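Local structure of hydroxyethylthiazole kinase (Pyrococcus horikoshii, 3HPD) at residues A[3-8]-A[252-257]; A[18-23]-A[41-46]; A[59-64]-A[88-93]; A[187-192]-A[233-238]; A[226-231]-A[240-245]. The protein probably phosphorylates the hydroxyl group of 4-methyl-5-(2-hydroxyethyl)thiazole with ATP and magnesium, a step in thiamine diphosphate biosynthesis. All coordinates share one frame; numbering follows the deposited sequence.

Contact 1: residues A[3-8]-A[252-257]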
# COMPACT_ATOMS: atom_id res chain seq x y z
N PHE A 3 -11.51 -17.21 27.20
CA PHE A 3 -12.06 -15.94 26.73
C PHE A 3 -11.52 -15.54 25.36
O PHE A 3 -12.11 -14.70 24.68
CB PHE A 3 -11.82 -14.81 27.75
CG PHE A 3 -10.37 -14.40 27.90
CD1 PHE A 3 -9.72 -13.68 26.91
CD2 PHE A 3 -9.67 -14.70 29.07
CE1 PHE A 3 -8.40 -13.27 27.06
CE2 PHE A 3 -8.35 -14.30 29.24
CZ PHE A 3 -7.72 -13.57 28.23
N ILE A 4 -10.40 -16.14 24.96
CA ILE A 4 -9.79 -15.84 23.67
C ILE A 4 -10.59 -16.52 22.56
O ILE A 4 -10.90 -15.91 21.54
CB ILE A 4 -8.33 -16.34 23.60
CG1 ILE A 4 -7.50 -15.66 24.68
CG2 ILE A 4 -7.75 -16.06 22.22
CD1 ILE A 4 -6.06 -16.13 24.75
N ILE A 5 -10.92 -17.79 22.78
CA ILE A 5 -11.70 -18.56 21.81
C ILE A 5 -13.07 -17.90 21.65
O ILE A 5 -13.58 -17.76 20.53
CB ILE A 5 -11.88 -20.02 22.28
CG1 ILE A 5 -10.55 -20.77 22.16
CG2 ILE A 5 -12.97 -20.71 21.47
CD1 ILE A 5 -10.57 -22.18 22.73
N GLU A 6 -13.66 -17.49 22.76
CA GLU A 6 -14.97 -16.85 22.72
C GLU A 6 -14.93 -15.48 22.06
O GLU A 6 -15.86 -15.10 21.35
CB GLU A 6 -15.55 -16.76 24.13
CG GLU A 6 -15.93 -18.12 24.71
CD GLU A 6 -16.83 -18.91 23.78
OE1 GLU A 6 -17.90 -18.39 23.39
OE2 GLU A 6 -16.48 -20.06 23.43
N ALA A 7 -13.85 -14.73 22.28
CA ALA A 7 -13.72 -13.40 21.68
C ALA A 7 -13.63 -13.53 20.15
O ALA A 7 -14.26 -12.77 19.42
CB ALA A 7 -12.48 -12.69 22.22
N LEU A 8 -12.83 -14.49 19.69
CA LEU A 8 -12.66 -14.71 18.26
C LEU A 8 -14.00 -15.04 17.63
O LEU A 8 -14.35 -14.52 16.57
CB LEU A 8 -11.68 -15.85 18.00
CG LEU A 8 -11.40 -16.18 16.53
CD1 LEU A 8 -10.80 -14.96 15.84
CD2 LEU A 8 -10.45 -17.36 16.43
N ASN A 252 -9.69 -25.13 17.67
CA ASN A 252 -8.69 -26.18 17.82
C ASN A 252 -7.27 -25.65 17.76
O ASN A 252 -6.42 -26.04 18.56
CB ASN A 252 -8.87 -27.25 16.74
CG ASN A 252 -7.99 -28.47 16.99
OD1 ASN A 252 -8.25 -29.26 17.90
ND2 ASN A 252 -6.95 -28.63 16.19
N VAL A 253 -7.00 -24.74 16.82
CA VAL A 253 -5.67 -24.17 16.69
C VAL A 253 -5.29 -23.37 17.93
O VAL A 253 -4.17 -23.47 18.42
CB VAL A 253 -5.57 -23.27 15.44
CG1 VAL A 253 -4.16 -22.71 15.29
CG2 VAL A 253 -5.96 -24.06 14.20
N ILE A 254 -6.23 -22.59 18.45
CA ILE A 254 -5.97 -21.80 19.64
C ILE A 254 -5.70 -22.73 20.82
O ILE A 254 -4.77 -22.52 21.60
CB ILE A 254 -7.16 -20.88 19.98
CG1 ILE A 254 -7.29 -19.80 18.90
CG2 ILE A 254 -6.98 -20.25 21.35
CD1 ILE A 254 -8.49 -18.90 19.07
N ARG A 255 -6.51 -23.77 20.94
CA ARG A 255 -6.37 -24.74 22.02
C ARG A 255 -5.00 -25.42 22.01
O ARG A 255 -4.39 -25.62 23.06
CB ARG A 255 -7.47 -25.80 21.92
CG ARG A 255 -7.20 -27.08 22.70
CD ARG A 255 -8.44 -27.95 22.71
NE ARG A 255 -9.58 -27.19 23.22
CZ ARG A 255 -10.70 -26.96 22.55
NH1 ARG A 255 -10.85 -27.44 21.32
NH2 ARG A 255 -11.66 -26.24 23.10
N THR A 256 -4.53 -25.77 20.82
CA THR A 256 -3.26 -26.45 20.67
C THR A 256 -2.01 -25.57 20.58
O THR A 256 -0.91 -26.03 20.90
CB THR A 256 -3.29 -27.38 19.43
OG1 THR A 256 -3.70 -26.64 18.28
CG2 THR A 256 -4.26 -28.53 19.65
N TYR A 257 -2.16 -24.31 20.16
CA TYR A 257 -1.01 -23.42 20.03
C TYR A 257 -0.87 -22.27 21.03
O TYR A 257 0.23 -21.76 21.22
CB TYR A 257 -0.96 -22.81 18.62
CG TYR A 257 -0.36 -23.70 17.56
CD1 TYR A 257 -1.11 -24.71 16.97
CD2 TYR A 257 0.96 -23.51 17.13
CE1 TYR A 257 -0.56 -25.53 15.98
CE2 TYR A 257 1.51 -24.32 16.14
CZ TYR A 257 0.75 -25.32 15.57
OH TYR A 257 1.29 -26.11 14.58
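Ile254 is the residue around which this helix-helix contact is built: it meets Ile5, Ile4 and Leu8, three residues of one side of helix 2-14. The two short helical segments run nearly antiparallel, at 156°, with their axes 10.1 Å apart.

Most of the contact is apolar. Ile5 and Ile254 slide past each other in opposite directions, with Ile5 CG1 3.7 Å from Ile254 CG2. The extended second torsion of Ile254 (chi2 176°) carries CD1 outward until it lies 3.6 Å from Leu8 CD2. Ile4 is the looser partner, its CG2 4.3 Å from Ile254 CD1. Ile4 also packs on Ser216 and Val219 of a third helix, 210-231.

Polar groups stay at the margin. The guanidinium of Arg255 comes obliquely to Ile5, NH2 standing 4.2 Å from CD1, while NH2 itself forms a salt bridge with Glu251. Within helix 251-257, Thr256 OG1 donates to Asn252 O at 2.8 Å. Thr256 N reaches the same oxygen from the opposite face of the carbonyl plane, so two donors share one acceptor.

No hydrogen bond spans the two segments, which bury 226 Å² between them. The contact packs the N-terminal helix 2-14 on helix 251-257, near the C terminus and away from the predicted binding residues. It rests on van der Waals packing of branched aliphatic groups, consistent with an apolar seam.

Contact 2: residues A[18-23]-A[41-46]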
# COMPACT_ATOMS: atom_id res chain seq x y z
N VAL A 18 -14.38 -1.61 11.87
CA VAL A 18 -13.29 -0.94 12.57
C VAL A 18 -12.75 0.22 11.75
O VAL A 18 -12.17 0.03 10.68
CB VAL A 18 -12.14 -1.93 12.88
CG1 VAL A 18 -11.03 -1.24 13.66
CG2 VAL A 18 -12.69 -3.12 13.66
N HIS A 19 -12.97 1.43 12.25
CA HIS A 19 -12.53 2.65 11.59
C HIS A 19 -11.05 2.91 11.86
O HIS A 19 -10.64 3.05 13.01
CB HIS A 19 -13.36 3.83 12.09
CG HIS A 19 -12.95 5.15 11.52
ND1 HIS A 19 -13.40 6.35 12.03
CD2 HIS A 19 -12.13 5.47 10.49
CE1 HIS A 19 -12.87 7.35 11.34
NE2 HIS A 19 -12.10 6.84 10.39
N ASN A 20 -10.25 2.98 10.79
CA ASN A 20 -8.82 3.23 10.92
C ASN A 20 -8.40 4.59 10.38
O ASN A 20 -8.74 4.94 9.24
CB ASN A 20 -8.00 2.16 10.17
CG ASN A 20 -8.13 0.78 10.78
OD1 ASN A 20 -7.18 0.24 11.35
ND2 ASN A 20 -9.31 0.18 10.64
N ILE A 21 -7.68 5.34 11.20
CA ILE A 21 -7.11 6.62 10.79
C ILE A 21 -5.67 6.17 10.97
O ILE A 21 -5.11 6.25 12.07
CB ILE A 21 -7.48 7.75 11.76
CG1 ILE A 21 -9.00 7.88 11.82
CG2 ILE A 21 -6.85 9.06 11.28
CD1 ILE A 21 -9.50 8.89 12.83
N THR A 22 -5.08 5.67 9.90
CA THR A 22 -3.77 5.08 9.99
C THR A 22 -2.66 5.62 9.07
O THR A 22 -2.83 6.65 8.43
CB THR A 22 -3.95 3.55 9.81
OG1 THR A 22 -2.74 2.86 10.14
CG2 THR A 22 -4.36 3.23 8.37
N ASN A 23 -1.53 4.91 9.02
CA ASN A 23 -0.40 5.36 8.21
C ASN A 23 -0.36 4.76 6.81
O ASN A 23 -0.91 3.69 6.55
CB ASN A 23 0.92 5.14 8.97
CG ASN A 23 1.40 3.70 8.93
OD1 ASN A 23 1.74 3.17 7.88
ND2 ASN A 23 1.46 3.06 10.10
N PRO A 41 -12.98 -3.42 7.67
CA PRO A 41 -12.23 -2.18 7.87
C PRO A 41 -12.80 -1.02 7.07
O PRO A 41 -13.50 -1.21 6.08
CB PRO A 41 -10.85 -2.54 7.35
CG PRO A 41 -11.21 -3.35 6.12
CD PRO A 41 -12.34 -4.25 6.63
N VAL A 42 -12.50 0.19 7.52
CA VAL A 42 -12.88 1.40 6.82
C VAL A 42 -11.81 2.41 7.17
O VAL A 42 -11.57 2.70 8.34
CB VAL A 42 -14.28 1.94 7.20
CG1 VAL A 42 -14.35 2.27 8.69
CG2 VAL A 42 -14.59 3.18 6.36
N MET A 43 -11.12 2.91 6.14
CA MET A 43 -10.08 3.91 6.33
C MET A 43 -10.63 5.26 5.90
O MET A 43 -11.03 5.44 4.75
CB MET A 43 -8.84 3.56 5.50
CG MET A 43 -7.89 2.56 6.16
SD MET A 43 -8.64 0.97 6.55
CE MET A 43 -7.24 0.10 7.26
N ALA A 44 -10.67 6.21 6.83
CA ALA A 44 -11.18 7.55 6.54
C ALA A 44 -10.54 8.54 7.50
O ALA A 44 -10.31 8.23 8.67
CB ALA A 44 -12.69 7.57 6.69
N HIS A 45 -10.27 9.75 7.01
CA HIS A 45 -9.64 10.77 7.84
C HIS A 45 -10.20 12.18 7.64
O HIS A 45 -9.97 13.05 8.47
CB HIS A 45 -8.14 10.80 7.54
CG HIS A 45 -7.82 11.23 6.14
ND1 HIS A 45 -8.03 10.41 5.05
CD2 HIS A 45 -7.37 12.41 5.65
CE1 HIS A 45 -7.72 11.08 3.94
NE2 HIS A 45 -7.32 12.29 4.28
N ALA A 46 -10.92 12.40 6.55
CA ALA A 46 -11.46 13.73 6.27
C ALA A 46 -12.32 14.26 7.41
O ALA A 46 -13.26 13.59 7.85
CB ALA A 46 -12.25 13.72 4.96
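The His19 imidazole presents its edge to segment 41-46, with Ala44 O and Val42 O both near the ring plane. His19 NE2 donates to Ala44 O at 2.8 Å; the bond is nearly straight (168° at the hydrogen) and the oxygen lies almost in the plane of the ring. CG stands anti to the backbone N (chi1 177°), and the ring beyond it reaches Ala44, while Leu50 and Ile54 of helix 50-56 also touch this side chain. Replacing His19 by leucine would remove the ring N-H and would probably leave Ala44 O without this donor, setting the chain just past strand 40-43 freer to move. The other flat group is the Asn20 amide: the Met43 and Asn20 side chains lie side by side, pointing the same way, with Met43 CE 3.6 Å from Asn20 CB and 3.7 Å from Asn20 CG.

Strands 17-21 and 40-43 pair in parallel as the two strands of a beta-alpha-beta unit whose crossover is helix 27-37. Asn20 N donates to Val42 O at 2.8 Å. Val42 N reaches Val18 O at 3.2 Å from above the carbonyl plane, and Ala44 N adds a weak bond to Asn20 O. Val42 CG1 is pressed to 3.4 Å from His19 CA. Met43, a predicted substrate-binding residue, also packs on Val25 of the second subunit, consistent with a site at the subunit interface. The His45 ring stacks on Trp71, and its NE2 bonds to Asp68 of the second subunit.

Contact 3: residues A[59-64]-A[88-93]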
# COMPACT_ATOMS: atom_id res chain seq x y z
N ALA A 59 -15.48 0.61 16.50
CA ALA A 59 -14.22 0.87 17.18
C ALA A 59 -13.37 1.76 16.28
O ALA A 59 -13.56 1.78 15.06
CB ALA A 59 -13.50 -0.44 17.47
N VAL A 60 -12.44 2.49 16.89
CA VAL A 60 -11.56 3.38 16.14
C VAL A 60 -10.10 3.05 16.44
O VAL A 60 -9.71 2.95 17.60
CB VAL A 60 -11.83 4.86 16.51
CG1 VAL A 60 -10.88 5.77 15.74
CG2 VAL A 60 -13.28 5.23 16.19
N VAL A 61 -9.31 2.88 15.39
CA VAL A 61 -7.89 2.59 15.54
C VAL A 61 -7.09 3.77 14.99
O VAL A 61 -7.27 4.16 13.83
CB VAL A 61 -7.49 1.30 14.77
CG1 VAL A 61 -5.97 1.10 14.80
CG2 VAL A 61 -8.19 0.10 15.38
N ILE A 62 -6.24 4.35 15.83
CA ILE A 62 -5.41 5.48 15.44
C ILE A 62 -3.95 5.04 15.39
O ILE A 62 -3.43 4.48 16.36
CB ILE A 62 -5.56 6.66 16.44
CG1 ILE A 62 -7.00 7.16 16.43
CG2 ILE A 62 -4.60 7.79 16.07
CD1 ILE A 62 -7.31 8.19 17.51
N ASN A 63 -3.30 5.28 14.26
CA ASN A 63 -1.91 4.89 14.05
C ASN A 63 -1.17 6.11 13.49
O ASN A 63 -1.47 6.56 12.39
CB ASN A 63 -1.87 3.73 13.06
CG ASN A 63 -0.48 3.19 12.84
OD1 ASN A 63 0.46 3.94 12.62
ND2 ASN A 63 -0.34 1.87 12.90
N ILE A 64 -0.20 6.63 14.24
CA ILE A 64 0.55 7.82 13.83
C ILE A 64 1.81 7.59 13.01
O ILE A 64 2.64 8.49 12.88
CB ILE A 64 0.95 8.65 15.07
CG1 ILE A 64 1.96 7.86 15.92
CG2 ILE A 64 -0.28 8.98 15.91
CD1 ILE A 64 2.49 8.63 17.13
N PRO A 88 -14.87 2.47 21.46
CA PRO A 88 -13.51 2.19 21.93
C PRO A 88 -12.42 2.65 20.97
O PRO A 88 -12.56 2.55 19.75
CB PRO A 88 -13.52 0.68 22.14
CG PRO A 88 -14.51 0.20 21.12
CD PRO A 88 -15.62 1.22 21.25
N ILE A 89 -11.34 3.18 21.54
CA ILE A 89 -10.21 3.68 20.76
C ILE A 89 -8.92 2.91 21.04
O ILE A 89 -8.57 2.66 22.19
CB ILE A 89 -9.94 5.16 21.09
CG1 ILE A 89 -11.19 5.99 20.82
CG2 ILE A 89 -8.76 5.67 20.27
CD1 ILE A 89 -11.13 7.38 21.41
N VAL A 90 -8.23 2.53 19.97
CA VAL A 90 -6.95 1.83 20.07
C VAL A 90 -5.89 2.76 19.48
O VAL A 90 -6.03 3.23 18.35
CB VAL A 90 -6.93 0.52 19.25
CG1 VAL A 90 -5.56 -0.14 19.37
CG2 VAL A 90 -8.02 -0.43 19.74
N LEU A 91 -4.85 3.04 20.25
CA LEU A 91 -3.78 3.91 19.77
C LEU A 91 -2.46 3.17 19.63
O LEU A 91 -2.02 2.50 20.56
CB LEU A 91 -3.57 5.09 20.73
CG LEU A 91 -2.32 5.94 20.46
CD1 LEU A 91 -2.47 6.67 19.12
CD2 LEU A 91 -2.12 6.93 21.59
N ASP A 92 -1.84 3.27 18.46
CA ASP A 92 -0.54 2.66 18.22
C ASP A 92 0.37 3.85 17.99
O ASP A 92 0.37 4.44 16.90
CB ASP A 92 -0.56 1.76 16.99
CG ASP A 92 0.69 0.92 16.88
OD1 ASP A 92 1.77 1.41 17.29
OD2 ASP A 92 0.61 -0.22 16.38
N PRO A 93 1.17 4.23 19.00
CA PRO A 93 2.11 5.36 18.98
C PRO A 93 3.39 5.08 18.20
O PRO A 93 4.49 5.25 18.73
CB PRO A 93 2.38 5.58 20.46
CG PRO A 93 2.47 4.17 20.96
CD PRO A 93 1.29 3.48 20.27
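Strands 59-63 and 89-92 are the two parallel strands of a beta-alpha-beta unit, joined through helix 69-85 and set inside the sheet. Their axes run 14° apart. Four good backbone bonds zip them together: Val60 N to Pro88 O, Val90 N to Val60 O, Ile62 N to Val90 O at 2.8 Å and 176° at the hydrogen, and Asp92 N to Ile62 O. A weak fifth, Ile64 N to Asp92 O at 3.5 Å, marks where the ladder gives out.

On one face Ile62 bridges two partners, its CD1 4.0 Å from Ile89 CG2 and its CG2 3.9 Å from Leu91 CD1. The other face begins apolar, with Val61 CG2 4.1 Å from Val90 CB, and turns polar at Asn63 and Asp92. Both hold CG anti to the backbone N (chi1 -176° in Asn63), in keeping with their lying side by side. No hydrogen bond joins them; their polar partners lie elsewhere: Asn63 OD1 accepts from Asn23 ND2, and Asp92 OD2 forms a salt bridge with Lys118, a predicted ATP-binding residue.

Helices 69-85 and 100-112 cover the Ile62 face, whereas helix 193-205 packs on Val90, Asn63 and Asp92. Strand 17-21 bonds to the other edge of strand 59-63.

Contact 4: residues A[187-192]-A[233-238]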
# COMPACT_ATOMS: atom_id res chain seq x y z
N LEU A 187 8.64 -11.94 12.06
CA LEU A 187 7.74 -10.79 12.00
C LEU A 187 8.59 -9.53 11.90
O LEU A 187 8.13 -8.50 11.40
CB LEU A 187 6.87 -10.72 13.26
CG LEU A 187 5.67 -11.67 13.36
CD1 LEU A 187 4.99 -11.49 14.71
CD2 LEU A 187 4.68 -11.38 12.23
N GLY A 188 9.83 -9.62 12.37
CA GLY A 188 10.72 -8.48 12.31
C GLY A 188 11.11 -8.10 10.89
O GLY A 188 11.66 -7.02 10.66
N ARG A 189 10.83 -8.98 9.93
CA ARG A 189 11.16 -8.72 8.53
C ARG A 189 9.95 -8.34 7.69
O ARG A 189 10.03 -8.28 6.46
CB ARG A 189 11.87 -9.93 7.91
CG ARG A 189 13.17 -10.31 8.59
CD ARG A 189 14.10 -9.11 8.77
NE ARG A 189 15.42 -9.54 9.21
CZ ARG A 189 16.46 -9.75 8.40
NH1 ARG A 189 16.33 -9.58 7.09
NH2 ARG A 189 17.61 -10.17 8.90
N VAL A 190 8.83 -8.08 8.35
CA VAL A 190 7.61 -7.67 7.66
C VAL A 190 7.22 -6.35 8.32
O VAL A 190 7.08 -6.28 9.54
CB VAL A 190 6.49 -8.71 7.83
CG1 VAL A 190 5.24 -8.26 7.06
CG2 VAL A 190 6.96 -10.06 7.31
N THR A 191 7.03 -5.31 7.52
CA THR A 191 6.70 -4.01 8.09
C THR A 191 5.27 -3.87 8.59
O THR A 191 4.32 -4.42 8.02
CB THR A 191 6.99 -2.88 7.08
OG1 THR A 191 7.00 -1.62 7.77
CG2 THR A 191 5.94 -2.85 5.97
N GLY A 192 5.12 -3.12 9.68
CA GLY A 192 3.81 -2.86 10.26
C GLY A 192 3.07 -4.03 10.88
O GLY A 192 1.84 -4.06 10.88
N LYS A 233 9.24 -19.83 5.14
CA LYS A 233 10.42 -19.42 5.89
C LYS A 233 11.05 -18.09 5.47
O LYS A 233 12.01 -17.63 6.10
CB LYS A 233 11.49 -20.51 5.78
CG LYS A 233 11.00 -21.91 6.10
CD LYS A 233 10.70 -22.08 7.57
CE LYS A 233 10.19 -23.48 7.88
NZ LYS A 233 8.90 -23.76 7.19
N TYR A 234 10.51 -17.47 4.43
CA TYR A 234 11.06 -16.21 3.93
C TYR A 234 10.02 -15.09 3.98
O TYR A 234 8.83 -15.34 3.81
CB TYR A 234 11.59 -16.45 2.51
CG TYR A 234 12.39 -17.73 2.45
CD1 TYR A 234 13.59 -17.86 3.16
CD2 TYR A 234 11.93 -18.83 1.73
CE1 TYR A 234 14.30 -19.07 3.15
CE2 TYR A 234 12.63 -20.04 1.72
CZ TYR A 234 13.81 -20.15 2.43
OH TYR A 234 14.51 -21.34 2.41
N PRO A 235 10.47 -13.84 4.20
CA PRO A 235 9.65 -12.62 4.32
C PRO A 235 8.45 -12.40 3.40
O PRO A 235 7.37 -12.05 3.88
CB PRO A 235 10.68 -11.50 4.19
CG PRO A 235 11.91 -12.10 4.75
CD PRO A 235 11.89 -13.48 4.14
N GLY A 236 8.63 -12.59 2.10
CA GLY A 236 7.53 -12.38 1.17
C GLY A 236 6.41 -13.39 1.33
O GLY A 236 5.24 -13.03 1.54
N SER A 237 6.75 -14.67 1.24
CA SER A 237 5.77 -15.74 1.38
C SER A 237 5.20 -15.79 2.80
O SER A 237 4.03 -16.12 2.99
CB SER A 237 6.41 -17.09 1.04
OG SER A 237 6.87 -17.09 -0.30
N PHE A 238 6.03 -15.46 3.78
CA PHE A 238 5.61 -15.45 5.18
C PHE A 238 4.52 -14.40 5.38
O PHE A 238 3.51 -14.65 6.05
CB PHE A 238 6.82 -15.16 6.07
CG PHE A 238 6.48 -14.90 7.52
CD1 PHE A 238 6.05 -15.93 8.35
CD2 PHE A 238 6.64 -13.62 8.05
CE1 PHE A 238 5.78 -15.69 9.71
CE2 PHE A 238 6.38 -13.37 9.40
CZ PHE A 238 5.95 -14.40 10.23
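Phe238 forms the tight half of this contact, its CD2-CE2-CZ side turned to Leu187 and Val190. Its CB points toward the loop, and CG lies anti to the backbone N (chi1 171°). Val190 CG2 meets the ring edge in its plane, 3.7 Å from Phe238 CD2. Leu187 crosses the Phe238 side chain at about a right angle, bringing CD2 to 3.8 Å from CZ, and its backbone N lies obliquely 3.8 Å from CE2. Ala228 and Tyr229 of helix 210-231 also touch Phe238. An alanine here would lose the whole ring and would probably open a gap between Leu187, Val190 and Ala228.

The other half is looser. Arg189 CB rests 3.8 Å from Pro235 CG, but beyond it the chain leads away, NH1 making a weak bond to Leu35 O of the third subunit. Gly188 next to it is solvent-exposed, and no hydrogen bond joins the two segments.

Tyr234 is the N-cap of helix 235-248, against which the loop packs. Gly192, a predicted substrate-binding residue with positive phi (68°), is the N-cap of helix 193-205. A glycine turn into a helix start is a feature of the ribokinase-like phosphoryl-transfer site; Gly192 is consistent with that role.

Contact 5: residues A[226-231]-A[240-245]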
# COMPACT_ATOMS: atom_id res chain seq x y z
N GLU A 226 3.24 -18.04 13.91
CA GLU A 226 3.86 -19.35 14.04
C GLU A 226 3.41 -20.27 12.91
O GLU A 226 4.23 -20.96 12.31
CB GLU A 226 3.50 -19.97 15.40
CG GLU A 226 4.14 -19.27 16.58
CD GLU A 226 3.60 -19.76 17.91
OE1 GLU A 226 3.42 -20.98 18.07
OE2 GLU A 226 3.38 -18.91 18.81
N LYS A 227 2.11 -20.26 12.63
CA LYS A 227 1.56 -21.10 11.56
C LYS A 227 2.06 -20.67 10.19
O LYS A 227 2.31 -21.51 9.33
CB LYS A 227 0.02 -21.02 11.58
CG LYS A 227 -0.61 -21.59 12.85
CD LYS A 227 -0.30 -23.07 13.02
CE LYS A 227 -0.95 -23.91 11.93
NZ LYS A 227 -0.59 -25.35 12.07
N ALA A 228 2.22 -19.37 9.99
CA ALA A 228 2.70 -18.87 8.71
C ALA A 228 4.14 -19.33 8.49
O ALA A 228 4.50 -19.75 7.40
CB ALA A 228 2.61 -17.35 8.67
N TYR A 229 4.95 -19.25 9.54
CA TYR A 229 6.34 -19.66 9.40
C TYR A 229 6.45 -21.15 9.06
O TYR A 229 7.35 -21.56 8.33
CB TYR A 229 7.13 -19.36 10.68
CG TYR A 229 8.61 -19.54 10.50
CD1 TYR A 229 9.36 -18.60 9.80
CD2 TYR A 229 9.26 -20.68 10.98
CE1 TYR A 229 10.73 -18.79 9.57
CE2 TYR A 229 10.63 -20.87 10.76
CZ TYR A 229 11.35 -19.92 10.06
OH TYR A 229 12.69 -20.11 9.83
N GLU A 230 5.54 -21.96 9.59
CA GLU A 230 5.56 -23.39 9.32
C GLU A 230 5.46 -23.63 7.81
O GLU A 230 6.04 -24.59 7.29
CB GLU A 230 4.40 -24.10 10.02
CG GLU A 230 4.38 -23.93 11.53
CD GLU A 230 3.24 -24.69 12.19
OE1 GLU A 230 2.27 -25.03 11.49
OE2 GLU A 230 3.31 -24.92 13.42
N GLU A 231 4.73 -22.76 7.13
CA GLU A 231 4.52 -22.86 5.69
C GLU A 231 5.45 -22.02 4.82
O GLU A 231 5.64 -22.33 3.65
CB GLU A 231 3.08 -22.48 5.34
CG GLU A 231 2.03 -23.49 5.71
CD GLU A 231 0.69 -23.16 5.08
OE1 GLU A 231 -0.04 -22.30 5.62
OE2 GLU A 231 0.38 -23.74 4.02
N VAL A 240 2.39 -13.23 3.22
CA VAL A 240 1.16 -13.71 2.60
C VAL A 240 0.42 -14.70 3.51
O VAL A 240 -0.80 -14.64 3.66
CB VAL A 240 1.45 -14.41 1.24
CG1 VAL A 240 0.19 -15.07 0.71
CG2 VAL A 240 1.97 -13.39 0.23
N LYS A 241 1.17 -15.61 4.11
CA LYS A 241 0.59 -16.63 4.99
C LYS A 241 -0.01 -16.07 6.28
O LYS A 241 -0.81 -16.75 6.92
CB LYS A 241 1.63 -17.70 5.32
CG LYS A 241 2.06 -18.53 4.11
CD LYS A 241 0.93 -19.44 3.64
CE LYS A 241 1.39 -20.32 2.48
NZ LYS A 241 0.39 -21.38 2.15
N LEU A 242 0.36 -14.86 6.66
CA LEU A 242 -0.20 -14.26 7.87
C LEU A 242 -1.71 -14.09 7.70
O LEU A 242 -2.49 -14.41 8.60
CB LEU A 242 0.45 -12.91 8.17
CG LEU A 242 1.92 -12.93 8.60
CD1 LEU A 242 2.43 -11.50 8.79
CD2 LEU A 242 2.06 -13.73 9.89
N TYR A 243 -2.12 -13.60 6.53
CA TYR A 243 -3.54 -13.40 6.24
C TYR A 243 -4.25 -14.74 6.16
O TYR A 243 -5.39 -14.88 6.62
CB TYR A 243 -3.71 -12.67 4.91
CG TYR A 243 -2.96 -11.36 4.87
CD1 TYR A 243 -3.43 -10.25 5.57
CD2 TYR A 243 -1.76 -11.25 4.18
CE1 TYR A 243 -2.72 -9.05 5.58
CE2 TYR A 243 -1.03 -10.05 4.19
CZ TYR A 243 -1.52 -8.96 4.89
OH TYR A 243 -0.82 -7.77 4.89
N ASP A 244 -3.59 -15.73 5.56
CA ASP A 244 -4.18 -17.06 5.44
C ASP A 244 -4.55 -17.60 6.80
O ASP A 244 -5.64 -18.13 6.99
CB ASP A 244 -3.21 -18.03 4.76
CG ASP A 244 -3.09 -17.79 3.27
OD1 ASP A 244 -3.76 -16.86 2.75
OD2 ASP A 244 -2.34 -18.53 2.61
N TRP A 245 -3.64 -17.47 7.76
CA TRP A 245 -3.90 -17.99 9.09
C TRP A 245 -4.79 -17.15 9.99
O TRP A 245 -5.40 -17.68 10.92
CB TRP A 245 -2.58 -18.36 9.77
CG TRP A 245 -2.11 -19.67 9.22
CD1 TRP A 245 -1.18 -19.87 8.24
CD2 TRP A 245 -2.70 -20.94 9.48
NE1 TRP A 245 -1.16 -21.19 7.86
CE2 TRP A 245 -2.09 -21.88 8.61
CE3 TRP A 245 -3.70 -21.39 10.36
CZ2 TRP A 245 -2.44 -23.23 8.60
CZ3 TRP A 245 -4.05 -22.74 10.34
CH2 TRP A 245 -3.42 -23.64 9.47
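The Trp245 indole is engaged in two ways at once, by a lysine over its face and a glutamate at its N-H. Lys227 CB sits 3.5 Å from the centroid of the five-membered ring, a CH-pi contact over the face. The lysine chain then bends at chi2 and again at chi3, so that Lys227 CE passes 3.5 Å from Trp245 CH2. Lys227 NZ ends 4.7 Å from the centroid of the six-membered ring of Trp245, 30° off its normal, an off-centre cation-pi interaction. Lys227 NZ also forms a salt bridge with Glu230 OE1 at 2.9 Å and bonds to Tyr257 OH.

At the ring edge Trp245 NE1 donates to Glu231 OE1 at 2.7 Å (161° at the hydrogen), with the carboxylate turned nearly perpendicular to the indole. The other oxygen, Glu231 OE2, forms a salt bridge with Lys241 NZ at 3.0 Å, though as a hydrogen bond it is weak. One carboxylate thus serves both partners, which probably fixes its rotation. Lys241 has a long second pairing with Asp244, whose OD2 bonds to Ser237 of the second subunit.

Ala228 lets the helices come close: its CB lies 3.5 Å from Lys241 CB and 3.9 Å from Leu242 CD2. Helices 210-231 and 235-248 are thus two consecutive helices joined by a short turn, their segments crossing at 127°, with the Glu231-Lys241-Asp244 salt-bridge network linking them.

From the N terminus, helix 2-14 opens contact 1, which closes only at helix 251-257, so the other four contacts fall within its loop of 243 residues. Contacts 2 and 3 follow in series, each closing a beta-alpha-beta unit; strands 17-21 and 59-63 are sheet neighbours, and His19 O bonds to Val61 N across them. Contacts 4 and 5 cross: segment 187-192 opens first, then 226-231, and their partners 233-238 and 240-245 share helix 235-248. Phe238 packs on Ala228, joining the two. Tyr257 bonds to Glu230 and Lys227, coupling contact 1 to contact 5. Contacts 2 and 3 tie the sheet strands, contacts 1, 4 and 5 the helices and loop beside them.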